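Local coordinates for peptidoglycan synthetase penicillin-binding protein 3 (Bifidobacterium adolescentis, PDB 4YE5) that probably binds penicillin as a peptidoglycan transpeptidase-family protein, consistent with a membrane-linked role in crosslinking the bacterial cell wall, at residues G33-M36 / I42-Q45; R148-G153 / G172-E177; G162-A165 / G169-G172. All coordinates share one frame; numbering follows the deposited sequence.

Interaction 1 (G33-M36 / I42-Q45)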
loop_
_atom_site.group_PDB
_atom_site.type_symbol
_atom_site.label_atom_id
_atom_site.label_comp_id
_atom_site.label_asym_id
_atom_site.label_seq_id
_atom_site.Cartn_x
_atom_site.Cartn_y
_atom_site.Cartn_z
ATOM N N GLY A 33 -12.757 10.352 -5.918
ATOM C CA GLY A 33 -11.527 10.626 -6.639
ATOM C C GLY A 33 -10.851 9.385 -7.203
ATOM O O GLY A 33 -11.226 8.254 -6.893
ATOM N N LYS A 34 -9.867 9.604 -8.065
ATOM C CA LYS A 34 -9.131 8.501 -8.676
ATOM C C LYS A 34 -7.914 8.091 -7.841
ATOM O O LYS A 34 -7.425 8.850 -6.991
ATOM C CB LYS A 34 -8.646 8.863 -10.090
ATOM C CG LYS A 34 -9.668 9.522 -11.015
ATOM C CD LYS A 34 -9.072 9.683 -12.419
ATOM C CE LYS A 34 -9.454 11.010 -13.082
ATOM N NZ LYS A 34 -10.916 11.312 -13.053
ATOM N N ILE A 35 -7.441 6.882 -8.094
ATOM C CA ILE A 35 -6.126 6.458 -7.627
ATOM C C ILE A 35 -5.261 6.252 -8.860
ATOM O O ILE A 35 -5.690 5.619 -9.831
ATOM C CB ILE A 35 -6.184 5.157 -6.812
ATOM C CG1 ILE A 35 -7.038 5.362 -5.554
ATOM C CG2 ILE A 35 -4.733 4.712 -6.427
ATOM C CD1 ILE A 35 -7.525 4.067 -4.890
HETATM N N MSE A 36 -4.055 6.806 -8.826
HETATM C CA MSE A 36 -3.144 6.749 -9.964
HETATM C C MSE A 36 -1.776 6.265 -9.523
HETATM O O MSE A 36 -1.430 6.392 -8.353
HETATM C CB MSE A 36 -3.010 8.150 -10.572
HETATM C CG MSE A 36 -4.297 8.637 -11.228
HETATM SE SE MSE A 36 -4.146 10.503 -11.741
HETATM C CE MSE A 36 -3.947 11.308 -9.977
ATOM N N ILE A 42 -4.018 5.731 -14.454
ATOM C CA ILE A 42 -5.188 5.528 -13.608
ATOM C C ILE A 42 -5.322 4.077 -13.138
ATOM O O ILE A 42 -5.245 3.155 -13.941
ATOM C CB ILE A 42 -6.471 6.008 -14.328
ATOM C CG1 ILE A 42 -6.342 7.507 -14.645
ATOM C CG2 ILE A 42 -7.714 5.738 -13.479
ATOM C CD1 ILE A 42 -7.435 8.071 -15.565
ATOM N N LEU A 43 -5.500 3.886 -11.829
ATOM C CA LEU A 43 -5.587 2.542 -11.237
ATOM C C LEU A 43 -6.980 2.241 -10.701
ATOM O O LEU A 43 -7.392 1.079 -10.637
ATOM C CB LEU A 43 -4.586 2.385 -10.098
ATOM C CG LEU A 43 -3.124 2.592 -10.469
ATOM C CD1 LEU A 43 -2.286 2.608 -9.218
ATOM C CD2 LEU A 43 -2.676 1.501 -11.421
ATOM N N ALA A 44 -7.694 3.292 -10.300
ATOM C CA ALA A 44 -9.050 3.153 -9.770
ATOM C C ALA A 44 -9.834 4.388 -10.151
ATOM O O ALA A 44 -9.338 5.506 -10.001
ATOM C CB ALA A 44 -9.030 3.031 -8.245
ATOM N N GLN A 45 -11.050 4.193 -10.639
ATOM C CA GLN A 45 -11.938 5.328 -10.870
ATOM C C GLN A 45 -13.399 4.931 -10.925
ATOM O O GLN A 45 -13.747 3.802 -11.293
ATOM C CB GLN A 45 -11.550 6.108 -12.122
ATOM C CG GLN A 45 -11.684 5.355 -13.407
ATOM C CD GLN A 45 -11.582 6.283 -14.614
ATOM O OE1 GLN A 45 -12.159 7.364 -14.620
ATOM N NE2 GLN A 45 -10.846 5.861 -15.631
#

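Interaction 2 (R148-G153 / G172-E177)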
loop_
_atom_site.group_PDB
_atom_site.type_symbol
_atom_site.label_atom_id
_atom_site.label_comp_id
_atom_site.label_asym_id
_atom_site.label_seq_id
_atom_site.Cartn_x
_atom_site.Cartn_y
_atom_site.Cartn_z
ATOM N N ARG A 148 -17.118 1.122 -9.175
ATOM C CA ARG A 148 -15.689 1.450 -9.109
ATOM C C ARG A 148 -14.933 0.504 -10.042
ATOM O O ARG A 148 -15.044 -0.716 -9.914
ATOM C CB ARG A 148 -15.186 1.264 -7.669
ATOM C CG ARG A 148 -13.754 1.768 -7.368
ATOM C CD ARG A 148 -13.708 3.276 -7.266
ATOM N NE ARG A 148 -12.488 3.808 -6.645
ATOM C CZ ARG A 148 -12.053 5.055 -6.818
ATOM N NH1 ARG A 148 -12.728 5.887 -7.608
ATOM N NH2 ARG A 148 -10.946 5.483 -6.206
ATOM N N LEU A 149 -14.176 1.053 -10.986
ATOM C CA LEU A 149 -13.450 0.221 -11.947
ATOM C C LEU A 149 -11.944 0.312 -11.724
ATOM O O LEU A 149 -11.399 1.391 -11.436
ATOM C CB LEU A 149 -13.753 0.640 -13.390
ATOM C CG LEU A 149 -15.227 0.608 -13.832
ATOM C CD1 LEU A 149 -15.378 1.068 -15.287
ATOM C CD2 LEU A 149 -15.829 -0.787 -13.637
ATOM N N TYR A 150 -11.279 -0.818 -11.908
ATOM C CA TYR A 150 -9.834 -0.901 -11.740
ATOM C C TYR A 150 -9.263 -1.412 -13.051
ATOM O O TYR A 150 -9.315 -2.604 -13.316
ATOM C CB TYR A 150 -9.507 -1.860 -10.598
ATOM C CG TYR A 150 -10.094 -1.413 -9.274
ATOM C CD1 TYR A 150 -11.378 -1.809 -8.885
ATOM C CD2 TYR A 150 -9.373 -0.581 -8.424
ATOM C CE1 TYR A 150 -11.919 -1.385 -7.675
ATOM C CE2 TYR A 150 -9.897 -0.168 -7.213
ATOM C CZ TYR A 150 -11.173 -0.569 -6.850
ATOM O OH TYR A 150 -11.694 -0.142 -5.649
ATOM N N SER A 151 -8.720 -0.513 -13.871
ATOM C CA SER A 151 -8.367 -0.872 -15.246
ATOM C C SER A 151 -7.269 -1.922 -15.363
ATOM O O SER A 151 -7.175 -2.592 -16.383
ATOM C CB SER A 151 -7.998 0.369 -16.070
ATOM O OG SER A 151 -6.861 1.022 -15.534
ATOM N N ASN A 152 -6.430 -2.072 -14.343
ATOM C CA ASN A 152 -5.379 -3.098 -14.413
ATOM C C ASN A 152 -5.780 -4.478 -13.843
ATOM O O ASN A 152 -4.930 -5.366 -13.708
ATOM C CB ASN A 152 -4.077 -2.600 -13.768
ATOM C CG ASN A 152 -3.480 -1.394 -14.497
ATOM O OD1 ASN A 152 -2.579 -1.539 -15.312
ATOM N ND2 ASN A 152 -3.992 -0.204 -14.210
ATOM N N GLY A 153 -7.057 -4.659 -13.500
ATOM C CA GLY A 153 -7.544 -5.968 -13.062
ATOM C C GLY A 153 -6.913 -6.492 -11.770
ATOM O O GLY A 153 -7.132 -5.948 -10.683
ATOM N N GLY A 172 -7.467 -1.853 1.779
ATOM C CA GLY A 172 -6.361 -1.343 0.991
ATOM C C GLY A 172 -6.285 0.169 0.950
ATOM O O GLY A 172 -6.681 0.851 1.887
ATOM N N ILE A 173 -5.731 0.686 -0.137
ATOM C CA ILE A 173 -5.574 2.122 -0.318
ATOM C C ILE A 173 -6.933 2.869 -0.330
ATOM O O ILE A 173 -7.037 3.996 0.165
ATOM C CB ILE A 173 -4.774 2.375 -1.608
ATOM C CG1 ILE A 173 -3.333 1.866 -1.395
ATOM C CG2 ILE A 173 -4.760 3.865 -1.953
ATOM C CD1 ILE A 173 -2.545 1.806 -2.633
ATOM N N GLU A 174 -7.970 2.214 -0.844
ATOM C CA GLU A 174 -9.326 2.810 -0.854
ATOM C C GLU A 174 -9.740 3.198 0.556
ATOM O O GLU A 174 -10.331 4.248 0.784
ATOM C CB GLU A 174 -10.351 1.820 -1.439
ATOM C CG GLU A 174 -10.135 1.485 -2.914
ATOM C CD GLU A 174 -10.733 2.524 -3.863
ATOM O OE1 GLU A 174 -11.031 3.662 -3.427
ATOM O OE2 GLU A 174 -10.914 2.200 -5.057
ATOM N N GLN A 175 -9.401 2.346 1.517
ATOM C CA GLN A 175 -9.758 2.601 2.898
ATOM C C GLN A 175 -8.821 3.633 3.510
ATOM O O GLN A 175 -9.258 4.592 4.139
ATOM C CB GLN A 175 -9.692 1.299 3.703
ATOM C CG GLN A 175 -9.771 1.506 5.223
ATOM C CD GLN A 175 -9.728 0.186 5.977
ATOM O OE1 GLN A 175 -9.927 -0.876 5.391
ATOM N NE2 GLN A 175 -9.447 0.248 7.275
HETATM N N MSE A 176 -7.520 3.439 3.326
HETATM C CA MSE A 176 -6.551 4.354 3.927
HETATM C C MSE A 176 -6.732 5.794 3.469
HETATM O O MSE A 176 -6.581 6.724 4.253
HETATM C CB MSE A 176 -5.134 3.928 3.568
HETATM C CG MSE A 176 -4.099 4.783 4.224
HETATM SE SE MSE A 176 -2.353 4.024 3.853
HETATM C CE MSE A 176 -2.111 4.876 2.173
ATOM N N GLU A 177 -7.017 5.973 2.185
ATOM C CA GLU A 177 -7.149 7.309 1.606
ATOM C C GLU A 177 -8.618 7.709 1.447
ATOM O O GLU A 177 -8.937 8.598 0.667
ATOM C CB GLU A 177 -6.466 7.338 0.241
ATOM C CG GLU A 177 -4.940 7.167 0.353
ATOM C CD GLU A 177 -4.353 8.247 1.208
ATOM O OE1 GLU A 177 -4.517 9.435 0.839
ATOM O OE2 GLU A 177 -3.784 7.916 2.273
#

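Interaction 3 (G162-A165 / G169-G172)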
loop_
_atom_site.group_PDB
_atom_site.type_symbol
_atom_site.label_atom_id
_atom_site.label_comp_id
_atom_site.label_asym_id
_atom_site.label_seq_id
_atom_site.Cartn_x
_atom_site.Cartn_y
_atom_site.Cartn_z
ATOM N N GLY A 162 -10.736 -2.147 -2.186
ATOM C CA GLY A 162 -12.054 -2.059 -2.802
ATOM C C GLY A 162 -13.000 -1.161 -2.016
ATOM O O GLY A 162 -12.671 -0.712 -0.909
ATOM N N VAL A 163 -14.165 -0.887 -2.598
ATOM C CA VAL A 163 -15.202 -0.099 -1.927
ATOM C C VAL A 163 -16.488 -0.919 -1.727
ATOM O O VAL A 163 -16.718 -1.908 -2.424
ATOM C CB VAL A 163 -15.532 1.180 -2.719
ATOM C CG1 VAL A 163 -14.277 2.039 -2.913
ATOM C CG2 VAL A 163 -16.138 0.822 -4.068
ATOM N N ASP A 164 -17.327 -0.525 -0.775
ATOM C CA ASP A 164 -18.621 -1.202 -0.620
ATOM C C ASP A 164 -19.672 -0.609 -1.572
ATOM O O ASP A 164 -19.355 0.275 -2.357
ATOM C CB ASP A 164 -19.099 -1.191 0.848
ATOM C CG ASP A 164 -19.396 0.210 1.375
ATOM O OD1 ASP A 164 -19.497 1.180 0.586
ATOM O OD2 ASP A 164 -19.521 0.338 2.609
ATOM N N ALA A 165 -20.916 -1.087 -1.503
ATOM C CA ALA A 165 -21.961 -0.616 -2.431
ATOM C C ALA A 165 -22.280 0.874 -2.317
ATOM O O ALA A 165 -22.849 1.460 -3.233
ATOM C CB ALA A 165 -23.246 -1.450 -2.293
ATOM N N GLY A 169 -14.521 3.208 0.966
ATOM C CA GLY A 169 -13.337 2.338 0.972
ATOM C C GLY A 169 -13.294 1.396 2.166
ATOM O O GLY A 169 -13.312 1.853 3.301
ATOM N N VAL A 170 -13.258 0.082 1.928
ATOM C CA VAL A 170 -13.255 -0.879 3.036
ATOM C C VAL A 170 -12.016 -1.802 3.102
ATOM O O VAL A 170 -11.928 -2.667 3.976
ATOM C CB VAL A 170 -14.554 -1.732 3.055
ATOM C CG1 VAL A 170 -15.780 -0.840 3.366
ATOM C CG2 VAL A 170 -14.731 -2.457 1.725
ATOM N N ALA A 171 -11.061 -1.607 2.198
ATOM C CA ALA A 171 -9.792 -2.338 2.261
ATOM C C ALA A 171 -8.743 -1.563 1.498
ATOM O O ALA A 171 -9.090 -0.729 0.666
ATOM C CB ALA A 171 -9.938 -3.748 1.666
ATOM N N GLY A 172 -7.467 -1.853 1.779
ATOM C CA GLY A 172 -6.361 -1.343 0.991
ATOM C C GLY A 172 -6.285 0.169 0.950
ATOM O O GLY A 172 -6.681 0.851 1.887
#

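Interaction 1 (G33-M36 / I42-Q45)
Ile35 lays its side chain against the methyl of Ala44, with both Ile35 CB and Ile35 CD1 3.8 Å from Ala44 CB. The two residues are partners in a beta hairpin that carries a classic beta bulge, since Leu43 and Ala44 together face Ile35 before the pairing resumes at Met36 and Ile42. The evidence is in the backbone bonds. Ile35 N donates to Ala44 O over 3.0 Å, while Ile35 O is gripped twice, by Ala44 N at 3.1 Å and by Leu43 N at 2.7 Å. The Leu43 bond is the straighter of that pair (161° at its hydrogen, against 150° for Ala44).

The Ile35–Ala44 face is an inner one: with CG1 of Ile35 beside the backbone N (chi1 -62°) and the chain extended beyond it, CD1 reaches the Ala44 methyl, and Ile173 and Glu174 of helix 172-176 also pack on Ile35. The face bearing Met36 and Ile42 is less buried. There the selenomethionine Met36 crosses Ile42 at a slant, its CG 4.1 Å from Ile42 CG1. The aliphatic part of Lys34 reaches the tip of the same isoleucine, Lys34 CD lying 3.9 Å from Ile42 CD1, and it runs alongside Gln45, pointing the same way.

Leu43, the extra residue of the bulge, points its CB toward the facing strand. That CB packs close to Ile35 O, and Leu43 CD1 lies 3.7 Å from Met36 C.

Interaction 2 (R148-G153 / G172-E177)
Arg148 turns the NE edge of its guanidinium to Glu174 OE2 in a salt bridge, the two side chains coming from opposite directions. The main bond runs from Arg148 NE to Glu174 OE2, 2.8 Å long and nearly linear at 176°. The oxygen lies in the guanidinium plane and offers its syn lone pair, yet the carboxylate itself is twisted 54° from that plane. This twist accompanies an unequal second arm: Arg148 NH2 to Glu174 OE1 is a weak bond of 3.3 Å. Arg148 gets there by bending at chi2 (75°), which presents NE to the acid.

A phenol-to-carboxylate hydrogen bond adds to the salt bridge. Tyr150 OH donates to the same Glu174 OE2 over 2.5 Å, arriving on the anti side and somewhat out of the carboxylate plane, with the phenol ring nearly perpendicular to the carboxylate. OE2 is therefore held by two donors, which should restrict rotation of the carboxylate.

Further polar bonds extend the network. Glu174 OE1 forms a salt bridge with Arg32 NE, while Arg148 NH2 bonds to Gly33 O and Arg148 NH1 to Ser46 OG. Two arginines round one carboxylate would be expected to keep it ionised.

Leaving the strand, Tyr150 opens a type I beta turn that closes at Gly153. The whole is a salt-bridge network centred on a buried glutamate, joining strand 148-149, outermost of its sheet within the chain, to helix 172-176 of the penicillin-binding protein dimerisation domain.

Interaction 3 (G162-A165 / G169-G172)
Val170 reaches across to the 162-165 segment with both of its methyls. From CB the side chain forks: CG1 is set beside the backbone N (chi1 -66°) and heads for Asp164, while CG2 turns over the facing backbone. CG1 lies 4.2 Å from Asp164 CB and 4.0 Å from Asp164 OD2, the two side chains crossing at about a right angle. CG2 lies 3.8 Å from Gly162 O and 4.1 Å from Asp164 N, so it packs against the backbone from Gly162 O to Asp164 N. The approach to the acid is a van der Waals one; the polar end of Asp164 is engaged within the turn, where its OD1 accepts from Lys168 N.

Val170 sits in a beta hairpin whose pairing slips by one residue. Gly162 pairs with Ala171 and Val163 with Gly169, leaving Val170 as the additional residue of a beta bulge. Its psi of 3° departs from extended strand geometry, in keeping with that slip. One backbone hydrogen bond joins the strands: Val170 N donates to Gly162 O, 3.0 Å long and 164° at the hydrogen. In the reverse direction Gly162 N and Ala171 O are 3.6 Å apart, too long for a hydrogen bond.

At the non-hydrogen-bonded pair the chains close to 4.2 Å between Val163 CA and Gly169 CA, and Val163 CG1 packs on Gly169 CA at 4.0 Å. Outside the hairpin, Gly169 N donates to Asn178 OD1, and Val163 O accepts from Lys272 NZ.

In the fold
All three contacts belong to the penicillin-binding protein dimerisation domain. Interaction 1 comes first in the chain; the hairpin of interaction 3 lies in the connection between 148-153 and 172-177, and interactions 2 and 3 share Gly172, at the junction of strand and helix. The centres of interactions 1 and 2 are about 7 Å apart, and strands 42-46 and 148-149 are neighbours in one mixed sheet. The centre of interaction 3 is about 8 Å from that of interaction 2 and about 13 Å from that of interaction 1. Interaction 2 ties the hairpin and helix 172-176 to the mixed sheet, packing parts distant in sequence into one compact region of the domain.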